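Local coordinates for protein alpha-galactosidase (Lactobacillus brevis, PDB 3MI6) that probably hydrolyses terminal, non-reducing alpha-D-galactose residues in alpha-galactosides such as galactose oligosaccharides, galactomannans and galactolipids, at residues Q446-M451 with M480-T485; F413-V418 with I476-N481; A189-I194 with M233-P238; G245-F250 with S299-G304; F90-A95 with L174-A179. All coordinates share one frame; numbering follows the deposited sequence.

Contact 1: Q446-M451 with M480-T485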
# COMPACT_ATOMS: atom_id res chain seq x y z
N GLN D 446 -16.17 -19.53 38.74
CA GLN D 446 -15.09 -19.62 39.73
C GLN D 446 -14.46 -18.25 40.06
O GLN D 446 -14.75 -17.23 39.41
CB GLN D 446 -14.01 -20.57 39.24
CG GLN D 446 -13.04 -19.95 38.23
CD GLN D 446 -12.34 -20.99 37.35
OE1 GLN D 446 -11.17 -20.82 36.99
NE2 GLN D 446 -13.06 -22.06 36.98
N PHE D 447 -13.59 -18.23 41.06
CA PHE D 447 -12.95 -16.99 41.49
C PHE D 447 -11.50 -17.30 41.80
O PHE D 447 -11.12 -18.47 41.83
CB PHE D 447 -13.64 -16.45 42.73
CG PHE D 447 -15.09 -16.20 42.52
CD1 PHE D 447 -16.00 -17.25 42.60
CD2 PHE D 447 -15.55 -14.94 42.19
CE1 PHE D 447 -17.32 -17.03 42.38
CE2 PHE D 447 -16.87 -14.71 41.96
CZ PHE D 447 -17.77 -15.76 42.06
N VAL D 448 -10.69 -16.27 42.05
CA VAL D 448 -9.27 -16.51 42.21
C VAL D 448 -8.78 -16.35 43.66
O VAL D 448 -9.21 -15.47 44.39
CB VAL D 448 -8.40 -15.72 41.16
CG1 VAL D 448 -9.27 -14.92 40.22
CG2 VAL D 448 -7.39 -14.84 41.83
N LEU D 449 -7.89 -17.26 44.07
CA LEU D 449 -7.27 -17.21 45.40
C LEU D 449 -6.27 -16.09 45.51
O LEU D 449 -5.53 -15.81 44.58
CB LEU D 449 -6.50 -18.50 45.67
CG LEU D 449 -7.34 -19.77 45.70
CD1 LEU D 449 -6.44 -21.00 45.75
CD2 LEU D 449 -8.27 -19.68 46.89
N ASP D 450 -6.21 -15.46 46.67
CA ASP D 450 -5.18 -14.45 46.89
C ASP D 450 -3.76 -15.05 47.02
O ASP D 450 -3.27 -15.28 48.11
CB ASP D 450 -5.52 -13.61 48.10
CG ASP D 450 -4.59 -12.47 48.29
OD1 ASP D 450 -3.56 -12.44 47.60
OD2 ASP D 450 -4.88 -11.59 49.12
N MSE D 451 -3.13 -15.29 45.89
CA MSE D 451 -1.76 -15.80 45.85
C MSE D 451 -0.75 -14.88 46.51
O MSE D 451 0.42 -15.22 46.64
CB MSE D 451 -1.32 -16.01 44.39
CG MSE D 451 -2.13 -17.04 43.63
SE MSE D 451 -1.95 -18.84 44.38
CE MSE D 451 -0.02 -19.05 44.21
N MSE D 480 -5.25 -22.53 34.26
CA MSE D 480 -5.63 -21.25 34.84
C MSE D 480 -6.68 -20.59 33.93
O MSE D 480 -6.32 -20.01 32.90
CB MSE D 480 -4.40 -20.35 35.00
CG MSE D 480 -4.57 -19.21 35.99
SE MSE D 480 -5.46 -17.63 35.27
CE MSE D 480 -4.03 -16.86 34.17
N ASN D 481 -7.95 -20.69 34.31
CA ASN D 481 -9.07 -20.51 33.39
C ASN D 481 -9.99 -19.29 33.53
O ASN D 481 -11.05 -19.25 32.92
CB ASN D 481 -9.93 -21.77 33.39
CG ASN D 481 -9.28 -22.93 32.65
OD1 ASN D 481 -9.16 -24.04 33.19
ND2 ASN D 481 -8.85 -22.67 31.43
N ARG D 482 -9.62 -18.30 34.33
CA ARG D 482 -10.35 -17.05 34.28
C ARG D 482 -9.44 -15.87 34.58
O ARG D 482 -8.32 -16.05 35.02
CB ARG D 482 -11.52 -17.05 35.25
CG ARG D 482 -11.11 -16.97 36.69
CD ARG D 482 -12.22 -16.42 37.51
NE ARG D 482 -12.30 -14.97 37.39
CZ ARG D 482 -13.24 -14.24 37.98
NH1 ARG D 482 -14.18 -14.84 38.71
NH2 ARG D 482 -13.27 -12.92 37.84
N TYR D 483 -9.93 -14.66 34.34
CA TYR D 483 -9.18 -13.45 34.65
C TYR D 483 -9.71 -12.80 35.94
O TYR D 483 -10.91 -12.70 36.14
CB TYR D 483 -9.20 -12.46 33.47
CG TYR D 483 -8.44 -12.97 32.27
CD1 TYR D 483 -7.11 -13.36 32.39
CD2 TYR D 483 -9.05 -13.05 31.01
CE1 TYR D 483 -6.40 -13.83 31.29
CE2 TYR D 483 -8.35 -13.51 29.90
CZ TYR D 483 -7.02 -13.91 30.05
OH TYR D 483 -6.30 -14.38 28.96
N ALA D 484 -8.80 -12.38 36.83
CA ALA D 484 -9.25 -11.80 38.09
C ALA D 484 -10.08 -10.53 37.87
O ALA D 484 -9.97 -9.84 36.85
CB ALA D 484 -8.09 -11.55 39.07
N THR D 485 -10.91 -10.24 38.86
CA THR D 485 -11.94 -9.22 38.77
C THR D 485 -12.12 -8.67 40.20
O THR D 485 -11.80 -9.36 41.19
CB THR D 485 -13.21 -9.88 38.16
OG1 THR D 485 -13.62 -9.17 36.99
CG2 THR D 485 -14.35 -9.96 39.13
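Arg482 reaches across to the backbone of Gln446, and its guanidinium is the centre of this contact. NH1 donates to Gln446 O at 2.6 Å, with the oxygen lying in the guanidinium plane and the nitrogen in the plane of the carbonyl. A bend at chi3 (-79°) turns NE out of the line of the preceding carbons. NE and NH2 then grip a single oxygen side-on: Tyr483 O, 2.9 Å from Arg482 NE and 2.9 Å from Arg482 NH2. NH1 has a further acceptor in Thr441 O, and together these bonds fix the group's rotation. Val448 lies over one face, its CG1 4.1 Å from Arg482 NE. The same methyl packs on Ala484 CB at 3.8 Å, joining the strand residue to the far end of the 480-485 loop. Phe447 meets the guanidinium obliquely, CD2 being 3.7 Å from Arg482 NH1 and the two planes 43° apart. The aliphatic parts of Gln446 and Arg482 lie alongside one another but head opposite ways, Gln446 CG lying 3.7 Å from Arg482 CD. Beyond, Gln446 OE1 rests near Asn481 CB. The contact joins a short strand and its flanks to a loop at the rim of a (beta/alpha)8 barrel: segment 480-485 follows barrel strand 475-478, and its Met480 and Asn481 are predicted to bind substrate, next to the probable nucleophile Asp479.

Contact 2: F413-V418 with I476-N481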
# COMPACT_ATOMS: atom_id res chain seq x y z
N PHE D 413 -4.01 -29.82 37.50
CA PHE D 413 -4.43 -28.94 38.59
C PHE D 413 -4.79 -27.57 38.02
O PHE D 413 -4.34 -27.20 36.92
CB PHE D 413 -3.30 -28.75 39.59
CG PHE D 413 -2.93 -29.99 40.34
CD1 PHE D 413 -3.53 -30.28 41.56
CD2 PHE D 413 -1.95 -30.84 39.85
CE1 PHE D 413 -3.18 -31.42 42.26
CE2 PHE D 413 -1.60 -31.98 40.54
CZ PHE D 413 -2.21 -32.27 41.75
N GLU D 414 -5.60 -26.82 38.77
CA GLU D 414 -5.81 -25.39 38.53
C GLU D 414 -5.74 -24.70 39.89
O GLU D 414 -6.75 -24.24 40.41
CB GLU D 414 -7.17 -25.13 37.85
CG GLU D 414 -7.33 -23.72 37.26
CD GLU D 414 -8.69 -23.51 36.59
OE1 GLU D 414 -9.39 -24.50 36.30
OE2 GLU D 414 -9.06 -22.34 36.34
N PRO D 415 -4.52 -24.61 40.45
CA PRO D 415 -4.19 -24.18 41.82
C PRO D 415 -4.76 -22.83 42.23
O PRO D 415 -5.40 -22.72 43.28
CB PRO D 415 -2.67 -24.06 41.79
CG PRO D 415 -2.24 -24.97 40.72
CD PRO D 415 -3.30 -24.88 39.67
N GLU D 416 -4.50 -21.82 41.40
CA GLU D 416 -4.85 -20.44 41.72
C GLU D 416 -6.37 -20.18 41.89
O GLU D 416 -6.77 -19.06 42.22
CB GLU D 416 -4.25 -19.51 40.66
CG GLU D 416 -2.75 -19.75 40.35
CD GLU D 416 -2.37 -19.42 38.90
OE1 GLU D 416 -2.39 -18.23 38.53
OE2 GLU D 416 -2.04 -20.35 38.13
N MSE D 417 -7.19 -21.22 41.69
CA MSE D 417 -8.66 -21.07 41.61
C MSE D 417 -9.49 -21.71 42.73
O MSE D 417 -9.09 -22.71 43.32
CB MSE D 417 -9.18 -21.57 40.25
CG MSE D 417 -8.56 -20.86 39.05
SE MSE D 417 -8.79 -18.90 39.07
CE MSE D 417 -7.41 -18.48 37.76
N VAL D 418 -10.65 -21.12 43.01
CA VAL D 418 -11.56 -21.60 44.05
C VAL D 418 -13.03 -21.46 43.62
O VAL D 418 -13.47 -20.38 43.20
CB VAL D 418 -11.32 -20.86 45.41
CG1 VAL D 418 -11.52 -19.36 45.26
CG2 VAL D 418 -12.19 -21.45 46.54
N ILE D 476 2.60 -32.66 35.36
CA ILE D 476 1.44 -31.93 35.83
C ILE D 476 1.02 -30.87 34.80
O ILE D 476 1.84 -30.09 34.32
CB ILE D 476 1.70 -31.31 37.24
CG1 ILE D 476 1.42 -32.33 38.34
CG2 ILE D 476 0.85 -30.09 37.47
CD1 ILE D 476 1.87 -31.90 39.71
N LYS D 477 -0.24 -30.89 34.42
CA LYS D 477 -0.80 -29.81 33.63
C LYS D 477 -1.36 -28.81 34.63
O LYS D 477 -2.30 -29.10 35.37
CB LYS D 477 -1.89 -30.34 32.69
CG LYS D 477 -2.33 -29.38 31.59
CD LYS D 477 -3.40 -30.06 30.73
CE LYS D 477 -4.07 -29.11 29.73
NZ LYS D 477 -5.18 -29.76 28.94
N TRP D 478 -0.76 -27.63 34.66
CA TRP D 478 -1.14 -26.57 35.58
C TRP D 478 -1.89 -25.47 34.82
O TRP D 478 -1.29 -24.62 34.16
CB TRP D 478 0.12 -26.03 36.26
CG TRP D 478 -0.04 -24.81 37.12
CD1 TRP D 478 -0.99 -23.85 37.02
CD2 TRP D 478 0.83 -24.40 38.18
NE1 TRP D 478 -0.79 -22.87 37.96
CE2 TRP D 478 0.33 -23.18 38.68
CE3 TRP D 478 1.98 -24.95 38.76
CZ2 TRP D 478 0.93 -22.50 39.74
CZ3 TRP D 478 2.59 -24.27 39.80
CH2 TRP D 478 2.06 -23.06 40.28
N ASP D 479 -3.21 -25.52 34.92
CA ASP D 479 -4.09 -24.68 34.13
C ASP D 479 -4.48 -23.42 34.90
O ASP D 479 -4.10 -23.25 36.06
CB ASP D 479 -5.32 -25.50 33.75
CG ASP D 479 -6.02 -24.97 32.53
OD1 ASP D 479 -5.74 -23.82 32.12
OD2 ASP D 479 -6.85 -25.73 31.97
N MSE D 480 -5.25 -22.53 34.26
CA MSE D 480 -5.63 -21.25 34.84
C MSE D 480 -6.68 -20.59 33.93
O MSE D 480 -6.32 -20.01 32.90
CB MSE D 480 -4.40 -20.35 35.00
CG MSE D 480 -4.57 -19.21 35.99
SE MSE D 480 -5.46 -17.63 35.27
CE MSE D 480 -4.03 -16.86 34.17
N ASN D 481 -7.95 -20.69 34.31
CA ASN D 481 -9.07 -20.51 33.39
C ASN D 481 -9.99 -19.29 33.53
O ASN D 481 -11.05 -19.25 32.92
CB ASN D 481 -9.93 -21.77 33.39
CG ASN D 481 -9.28 -22.93 32.65
OD1 ASN D 481 -9.16 -24.04 33.19
ND2 ASN D 481 -8.85 -22.67 31.43
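Phe413 and Trp478 pair as neighbours in parallel barrel strands, Phe413 N donating to Lys477 O and Asp479 N to Phe413 O, before the first chain swings off through a type I turn from Glu414 to Met417. The Trp478 indole meets that turn in two ways. Pro415 lies over one face, its CG 3.8 Å from the centroid of the Trp478 five-membered ring in a CH-pi contact. At the edge, Trp478 NE1 donates to Glu416 OE2 at 2.8 Å along a nearly straight bond (165°), reaching the anti side of the carboxylate. Glu416 is held further by a salt bridge from OE2 to Arg533 and a hydrogen bond between OE1 and Tyr504. Glu414, with CG anti to its backbone N (chi1 -165°) and the chain extended from there, reaches Asn481, and its OE2 accepts Asn481 N at 2.8 Å from above the carboxylate plane. The selenomethionines Met417 and Met480 touch through the CE of Met417 and the SE of Met480. At the other end, Phe413 CE2 packs on Ile476 CD1 at 3.6 Å. Asp479, the predicted nucleophile, has its carboxylate bonded to Trp412 NE1 and Ser529 N. The chemistry is thus that of a second shell: Glu416 ties the Trp478 indole and Glu414 the Asn481 amide, on either side of Asp479 in sequence, which probably helps to keep the Asp479 backbone in place.

Contact 3: A189-I194 with M233-P238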
# COMPACT_ATOMS: atom_id res chain seq x y z
N ALA D 189 12.50 6.55 13.02
CA ALA D 189 11.26 5.80 13.22
C ALA D 189 10.80 5.12 11.94
O ALA D 189 9.60 4.89 11.74
CB ALA D 189 10.18 6.71 13.74
N ASN D 190 11.76 4.81 11.08
CA ASN D 190 11.42 4.04 9.89
C ASN D 190 11.37 2.54 10.21
O ASN D 190 12.15 1.77 9.65
CB ASN D 190 12.40 4.32 8.73
CG ASN D 190 12.64 5.82 8.47
OD1 ASN D 190 13.76 6.23 8.10
ND2 ASN D 190 11.60 6.64 8.67
N TYR D 191 10.48 2.14 11.11
CA TYR D 191 10.28 0.71 11.37
C TYR D 191 8.81 0.31 11.27
O TYR D 191 7.93 1.16 11.32
CB TYR D 191 10.80 0.30 12.76
CG TYR D 191 12.29 0.49 12.96
CD1 TYR D 191 13.19 -0.51 12.62
CD2 TYR D 191 12.80 1.65 13.52
CE1 TYR D 191 14.54 -0.35 12.80
CE2 TYR D 191 14.15 1.81 13.73
CZ TYR D 191 15.01 0.81 13.36
OH TYR D 191 16.37 0.97 13.53
N ASP D 192 8.56 -0.99 11.11
CA ASP D 192 7.20 -1.52 11.25
C ASP D 192 7.22 -2.13 12.62
O ASP D 192 8.21 -2.77 12.98
CB ASP D 192 6.88 -2.66 10.25
CG ASP D 192 6.74 -2.19 8.81
OD1 ASP D 192 6.49 -0.99 8.57
OD2 ASP D 192 6.88 -3.04 7.90
N LEU D 193 6.13 -1.96 13.36
CA LEU D 193 5.93 -2.66 14.63
C LEU D 193 5.21 -3.95 14.33
O LEU D 193 4.16 -3.94 13.69
CB LEU D 193 5.06 -1.82 15.58
CG LEU D 193 4.39 -2.50 16.76
CD1 LEU D 193 5.42 -3.15 17.65
CD2 LEU D 193 3.59 -1.49 17.52
N ILE D 194 5.78 -5.05 14.80
CA ILE D 194 5.21 -6.37 14.59
C ILE D 194 4.79 -6.91 15.95
O ILE D 194 5.62 -7.05 16.85
CB ILE D 194 6.24 -7.30 13.94
CG1 ILE D 194 6.71 -6.70 12.61
CG2 ILE D 194 5.65 -8.69 13.71
CD1 ILE D 194 7.83 -7.49 11.93
N MSE D 233 7.64 -8.64 20.75
CA MSE D 233 7.36 -7.77 19.62
C MSE D 233 8.63 -7.54 18.83
O MSE D 233 9.72 -7.85 19.32
CB MSE D 233 6.85 -6.43 20.11
CG MSE D 233 7.85 -5.69 20.96
SE MSE D 233 7.28 -3.89 21.44
CE MSE D 233 8.02 -2.90 19.94
N MSE D 234 8.50 -6.98 17.63
CA MSE D 234 9.65 -6.68 16.79
C MSE D 234 9.56 -5.29 16.21
O MSE D 234 8.45 -4.77 16.02
CB MSE D 234 9.79 -7.70 15.68
CG MSE D 234 9.96 -9.11 16.21
SE MSE D 234 10.26 -10.47 14.84
CE MSE D 234 8.51 -10.35 13.97
N LEU D 235 10.72 -4.68 15.96
CA LEU D 235 10.79 -3.50 15.11
C LEU D 235 11.55 -3.88 13.86
O LEU D 235 12.77 -4.08 13.91
CB LEU D 235 11.54 -2.36 15.79
CG LEU D 235 10.88 -1.43 16.80
CD1 LEU D 235 11.73 -0.18 16.90
CD2 LEU D 235 9.47 -1.08 16.38
N ALA D 236 10.85 -4.01 12.74
CA ALA D 236 11.52 -4.36 11.50
C ALA D 236 11.70 -3.13 10.62
O ALA D 236 10.86 -2.23 10.62
CB ALA D 236 10.76 -5.44 10.77
N ARG D 237 12.80 -3.09 9.88
CA ARG D 237 12.91 -2.13 8.80
C ARG D 237 11.83 -2.55 7.81
O ARG D 237 11.41 -3.72 7.82
CB ARG D 237 14.30 -2.20 8.18
CG ARG D 237 15.38 -1.59 9.06
CD ARG D 237 15.17 -0.10 9.25
NE ARG D 237 16.36 0.57 9.77
CZ ARG D 237 16.37 1.82 10.22
NH1 ARG D 237 15.26 2.54 10.23
NH2 ARG D 237 17.51 2.35 10.67
N PRO D 238 11.36 -1.61 6.96
CA PRO D 238 10.18 -1.82 6.10
C PRO D 238 10.29 -3.01 5.15
O PRO D 238 9.26 -3.58 4.80
CB PRO D 238 10.10 -0.53 5.29
CG PRO D 238 10.73 0.50 6.20
CD PRO D 238 11.88 -0.24 6.86
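Asp192 and Ala236 form a hydrogen-bonded antiparallel pair, Asp192 N to Ala236 O at 2.7 Å and Ala236 N to Asp192 O at 2.9 Å. Two residues on, Ile194 and Met234 exchange the same two bonds, with the non-hydrogen-bonded pair Leu193 and Leu235 in between. Strand 192-197 sits between 233-236 and 205-210 in the large antiparallel sheet of the N-terminal domain, a beta-sandwich domain of the galactose mutarotase clan. Apolar contacts follow on both faces. The CE of Met234 touches both CG2 and CD1 of Ile194, whose CD1 also meets Ala236 CB at 3.8 Å; helix 305-319 covers this side. On the other face Leu193 CD1 meets Met233 CE at 3.5 Å, the two side chains crossing at about a right angle. The aromatic contacts centre on Tyr191. Arg237, whose chain bends at chi2 (-65°, placing CD), lies with its guanidinium flat on the ring, centres 4.2 Å apart and planes at 8°, while Leu235 CD1 makes a CH-pi contact from the opposite face. Among the polar contacts, Arg237 NH1 donates to Asn190 O at 3.3 Å from above the carbonyl plane, and forms a salt bridge to Asp188. An alanine in place of Arg237 would probably uncover one face of the Tyr191 ring and leave the Asp188 carboxylate without its positive mate. Asp192 is paired separately, with Arg208 on the neighbouring strand.

Contact 4: G245-F250 with S299-G304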
# COMPACT_ATOMS: atom_id res chain seq x y z
N GLY D 245 17.39 -8.90 6.28
CA GLY D 245 17.10 -7.56 6.79
C GLY D 245 17.07 -7.30 8.30
O GLY D 245 16.94 -8.22 9.12
N ALA D 246 17.18 -6.02 8.64
CA ALA D 246 17.35 -5.54 10.02
C ALA D 246 16.08 -5.58 10.83
O ALA D 246 15.01 -5.23 10.34
CB ALA D 246 17.87 -4.13 10.01
N VAL D 247 16.21 -5.95 12.10
CA VAL D 247 15.06 -6.13 12.98
C VAL D 247 15.48 -6.27 14.44
O VAL D 247 16.41 -6.99 14.77
CB VAL D 247 14.25 -7.37 12.63
CG1 VAL D 247 15.16 -8.59 12.40
CG2 VAL D 247 13.26 -7.65 13.74
N PHE D 248 14.78 -5.55 15.32
CA PHE D 248 14.95 -5.70 16.75
C PHE D 248 13.86 -6.59 17.32
O PHE D 248 12.74 -6.62 16.83
CB PHE D 248 14.88 -4.35 17.42
CG PHE D 248 16.02 -3.46 17.07
CD1 PHE D 248 15.92 -2.57 16.02
CD2 PHE D 248 17.20 -3.53 17.78
CE1 PHE D 248 16.99 -1.74 15.70
CE2 PHE D 248 18.27 -2.71 17.46
CZ PHE D 248 18.16 -1.81 16.42
N GLY D 249 14.21 -7.33 18.36
CA GLY D 249 13.26 -8.20 19.03
C GLY D 249 13.26 -7.90 20.51
O GLY D 249 14.31 -7.72 21.11
N PHE D 250 12.08 -7.83 21.10
CA PHE D 250 11.98 -7.52 22.52
C PHE D 250 11.10 -8.55 23.18
O PHE D 250 9.97 -8.77 22.76
CB PHE D 250 11.34 -6.14 22.71
CG PHE D 250 12.04 -5.04 21.98
CD1 PHE D 250 11.88 -4.88 20.62
CD2 PHE D 250 12.86 -4.17 22.65
CE1 PHE D 250 12.52 -3.87 19.95
CE2 PHE D 250 13.51 -3.15 21.98
CZ PHE D 250 13.34 -3.00 20.62
N SER D 299 17.46 -7.97 21.35
CA SER D 299 18.17 -8.66 20.28
C SER D 299 18.04 -7.94 18.94
O SER D 299 17.04 -7.26 18.67
CB SER D 299 17.68 -10.10 20.15
OG SER D 299 18.65 -10.90 19.53
N TYR D 300 19.07 -8.08 18.12
CA TYR D 300 19.08 -7.50 16.81
C TYR D 300 19.75 -8.46 15.84
O TYR D 300 20.53 -9.31 16.25
CB TYR D 300 19.81 -6.16 16.80
CG TYR D 300 20.09 -5.65 15.39
CD1 TYR D 300 21.16 -6.13 14.65
CD2 TYR D 300 19.27 -4.68 14.81
CE1 TYR D 300 21.41 -5.68 13.37
CE2 TYR D 300 19.51 -4.21 13.53
CZ TYR D 300 20.59 -4.71 12.81
OH TYR D 300 20.84 -4.26 11.53
N THR D 301 19.43 -8.31 14.57
CA THR D 301 20.13 -9.00 13.50
C THR D 301 19.89 -8.26 12.19
O THR D 301 18.96 -7.46 12.08
CB THR D 301 19.66 -10.45 13.35
OG1 THR D 301 20.42 -11.06 12.31
CG2 THR D 301 18.22 -10.51 12.96
N SER D 302 20.74 -8.50 11.20
CA SER D 302 20.57 -7.89 9.89
C SER D 302 20.20 -8.99 8.92
O SER D 302 19.99 -8.76 7.72
CB SER D 302 21.87 -7.24 9.44
OG SER D 302 22.25 -6.21 10.34
N ALA D 303 20.13 -10.21 9.45
CA ALA D 303 19.94 -11.37 8.63
C ALA D 303 18.49 -11.86 8.60
O ALA D 303 18.21 -13.01 8.22
CB ALA D 303 20.89 -12.45 9.08
N GLY D 304 17.56 -10.98 8.98
CA GLY D 304 16.13 -11.30 8.90
C GLY D 304 15.51 -12.03 10.08
O GLY D 304 16.19 -12.46 11.02
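Gly249 N donates to Ser299 O at 2.8 Å; the return bond, Ser299 N to Gly249 O, is weak. At the next hydrogen-bonded pair, Val247 N meets Thr301 O at 3.1 Å and Thr301 N meets Val247 O at 3.3 Å. Past it the bonding frays: Gly245 N to Ser302 O and Gly304 N to Gly245 O are both weak. Gly245 and Gly304 both have backbone angles at which a CB would crowd the preceding carbonyl oxygen. Side-chain oxygens take up part of the load. Thr301 OG1 accepts from Ala303 N at 3.0 Å, an ST turn that carries the chain off the strand. Tyr300 OH and Ser302 OG share a hydrogen bond of 2.7 Å. Gln311 NE2 serves two oxygens, Ser299 OG and Tyr300 O, while Thr240 OG1 bonds to Ala246 O. Apolar atoms fill in between. Tyr300 has CG anti to its backbone N (chi1 169°); CD2 of its ring lies over one face of the Phe248 ring, 3.5 Å from Phe248 CE2, with the ring planes 58° apart. On the other side of the sheet Val247 CG1 lies beside Thr301 CG2 at 3.7 Å, against helix 305-319. The whole is an antiparallel strand pair inside the large sheet of the N-terminal beta-sandwich, ending at Gly304, the N-cap of the helix that leads on towards the catalytic barrel.

Contact 5: F90-A95 with L174-A179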
# COMPACT_ATOMS: atom_id res chain seq x y z
N PHE D 90 10.59 5.24 34.40
CA PHE D 90 10.23 5.06 35.80
C PHE D 90 9.69 6.37 36.35
O PHE D 90 9.80 7.40 35.68
CB PHE D 90 11.46 4.64 36.60
CG PHE D 90 12.41 5.77 36.85
CD1 PHE D 90 13.36 6.10 35.90
CD2 PHE D 90 12.33 6.52 38.01
CE1 PHE D 90 14.23 7.14 36.11
CE2 PHE D 90 13.19 7.57 38.22
CZ PHE D 90 14.15 7.88 37.26
N GLN D 91 9.12 6.34 37.56
CA GLN D 91 8.71 7.55 38.28
C GLN D 91 8.64 7.25 39.78
O GLN D 91 8.22 6.15 40.18
CB GLN D 91 7.36 8.07 37.76
CG GLN D 91 6.98 9.46 38.25
CD GLN D 91 5.58 9.90 37.81
OE1 GLN D 91 4.57 9.25 38.10
NE2 GLN D 91 5.53 11.03 37.12
N VAL D 92 9.06 8.21 40.62
CA VAL D 92 9.06 8.05 42.07
C VAL D 92 8.41 9.22 42.80
O VAL D 92 8.80 10.36 42.62
CB VAL D 92 10.49 7.94 42.64
CG1 VAL D 92 10.46 7.31 44.04
CG2 VAL D 92 11.39 7.16 41.72
N THR D 93 7.44 8.91 43.66
CA THR D 93 6.73 9.91 44.45
C THR D 93 7.32 9.97 45.85
O THR D 93 7.50 8.94 46.51
CB THR D 93 5.22 9.57 44.58
OG1 THR D 93 4.66 9.27 43.29
CG2 THR D 93 4.43 10.73 45.21
N GLN D 94 7.61 11.19 46.32
CA GLN D 94 8.11 11.36 47.68
C GLN D 94 6.98 11.46 48.70
O GLN D 94 5.80 11.41 48.35
CB GLN D 94 8.99 12.60 47.77
CG GLN D 94 10.22 12.54 46.88
CD GLN D 94 10.91 13.89 46.76
OE1 GLN D 94 11.12 14.57 47.76
NE2 GLN D 94 11.25 14.29 45.53
N ALA D 95 7.37 11.59 49.97
CA ALA D 95 6.42 11.81 51.06
C ALA D 95 5.65 13.12 50.84
O ALA D 95 4.51 13.25 51.27
CB ALA D 95 7.13 11.83 52.38
N LEU D 174 9.53 5.93 49.88
CA LEU D 174 9.46 6.27 48.46
C LEU D 174 8.47 5.36 47.74
O LEU D 174 8.36 4.18 48.08
CB LEU D 174 10.83 6.16 47.81
CG LEU D 174 11.94 7.14 48.20
CD1 LEU D 174 13.24 6.65 47.62
CD2 LEU D 174 11.63 8.57 47.74
N VAL D 175 7.73 5.89 46.77
CA VAL D 175 6.80 5.06 46.01
C VAL D 175 7.22 4.94 44.55
O VAL D 175 7.53 5.94 43.91
CB VAL D 175 5.35 5.59 46.10
CG1 VAL D 175 4.41 4.64 45.40
CG2 VAL D 175 4.95 5.77 47.55
N LEU D 176 7.25 3.71 44.02
CA LEU D 176 7.51 3.51 42.59
C LEU D 176 6.20 3.45 41.84
O LEU D 176 5.45 2.47 41.98
CB LEU D 176 8.24 2.20 42.34
CG LEU D 176 9.64 2.05 42.88
CD1 LEU D 176 10.15 0.72 42.44
CD2 LEU D 176 10.52 3.15 42.35
N ASN D 177 5.91 4.48 41.04
CA ASN D 177 4.68 4.48 40.25
C ASN D 177 4.85 3.73 38.93
O ASN D 177 3.89 3.24 38.34
CB ASN D 177 4.22 5.91 39.96
CG ASN D 177 4.21 6.78 41.19
OD1 ASN D 177 3.28 6.72 42.00
ND2 ASN D 177 5.23 7.61 41.33
N ARG D 178 6.09 3.67 38.48
CA ARG D 178 6.44 3.10 37.20
C ARG D 178 7.86 2.56 37.27
O ARG D 178 8.79 3.30 37.59
CB ARG D 178 6.34 4.20 36.13
CG ARG D 178 6.85 3.83 34.77
CD ARG D 178 6.66 5.01 33.83
NE ARG D 178 5.25 5.33 33.70
CZ ARG D 178 4.60 5.34 32.54
NH1 ARG D 178 5.26 5.09 31.40
NH2 ARG D 178 3.30 5.62 32.52
N ALA D 179 8.02 1.27 36.99
CA ALA D 179 9.33 0.64 37.04
C ALA D 179 9.52 -0.27 35.83
O ALA D 179 9.54 -1.49 35.97
CB ALA D 179 9.47 -0.16 38.30
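Thr93 and Asn177 meet side chain to side chain, crossing at about a right angle. Thr93 OG1 stands beside its own backbone N (chi1 -50°), and Asn177 ND2 donates to it at 2.6 Å, the oxygen lying near the amide plane. Asn177 is where strand 174-186 turns a corner: the register slips by one between Gln91 and Val92, a beta bulge, and Asn177 N bonds to Gln91 O at 3.0 Å. Either side of it, Thr93 is in register with Val175 and Gln91 with Arg178. Gln91 has CG anti to its backbone N (chi1 -169°) and continues extended; its OE1 lies 3.7 Å from Asn177 ND2, the two amide planes nearly perpendicular. On the opposite face, Val92 spreads its methyls: CG1 faces Leu174 CB at 4.0 Å, and CG2 lies beside Leu176 CD2 at 4.2 Å. An alanine at Asn177 would probably leave the Thr93 hydroxyl without its amide partner and open a gap by Gln91 OE1, where ND2 had been. The two faces differ in chemistry. The Val92 and Leu176 side is apolar, Leu176 continuing onto Phe166 and Phe291 within the domain, whereas Gln91 NE2 bonds to Glu280 of the second subunit, so the polar side contributes to the assembly.

Contacts 1 and 2 form one unit at the predicted active site: their centres are 10 Å apart, they share Met480 and Asn481, and strands 417-418 and 447-448 join them through probable hydrogen bonds, Leu449 N to Glu416 O (2.8 Å) and Val418 N to Phe447 O (2.9 Å). Contact 2 contains the probable nucleophile Asp479. Contacts 3 and 4, also 10 Å apart by centres, are strand pairs of one sheet, joined where 233-236 neighbours 247-252, with a probable hydrogen bond from Phe248 N to Leu235 O at 2.9 Å. They lie about 35 to 37 Å, centre to centre, from the barrel contacts. Contact 5, about 28 Å from contact 1 by centres, belongs to another sheet; both it and contact 1 touch the second subunit.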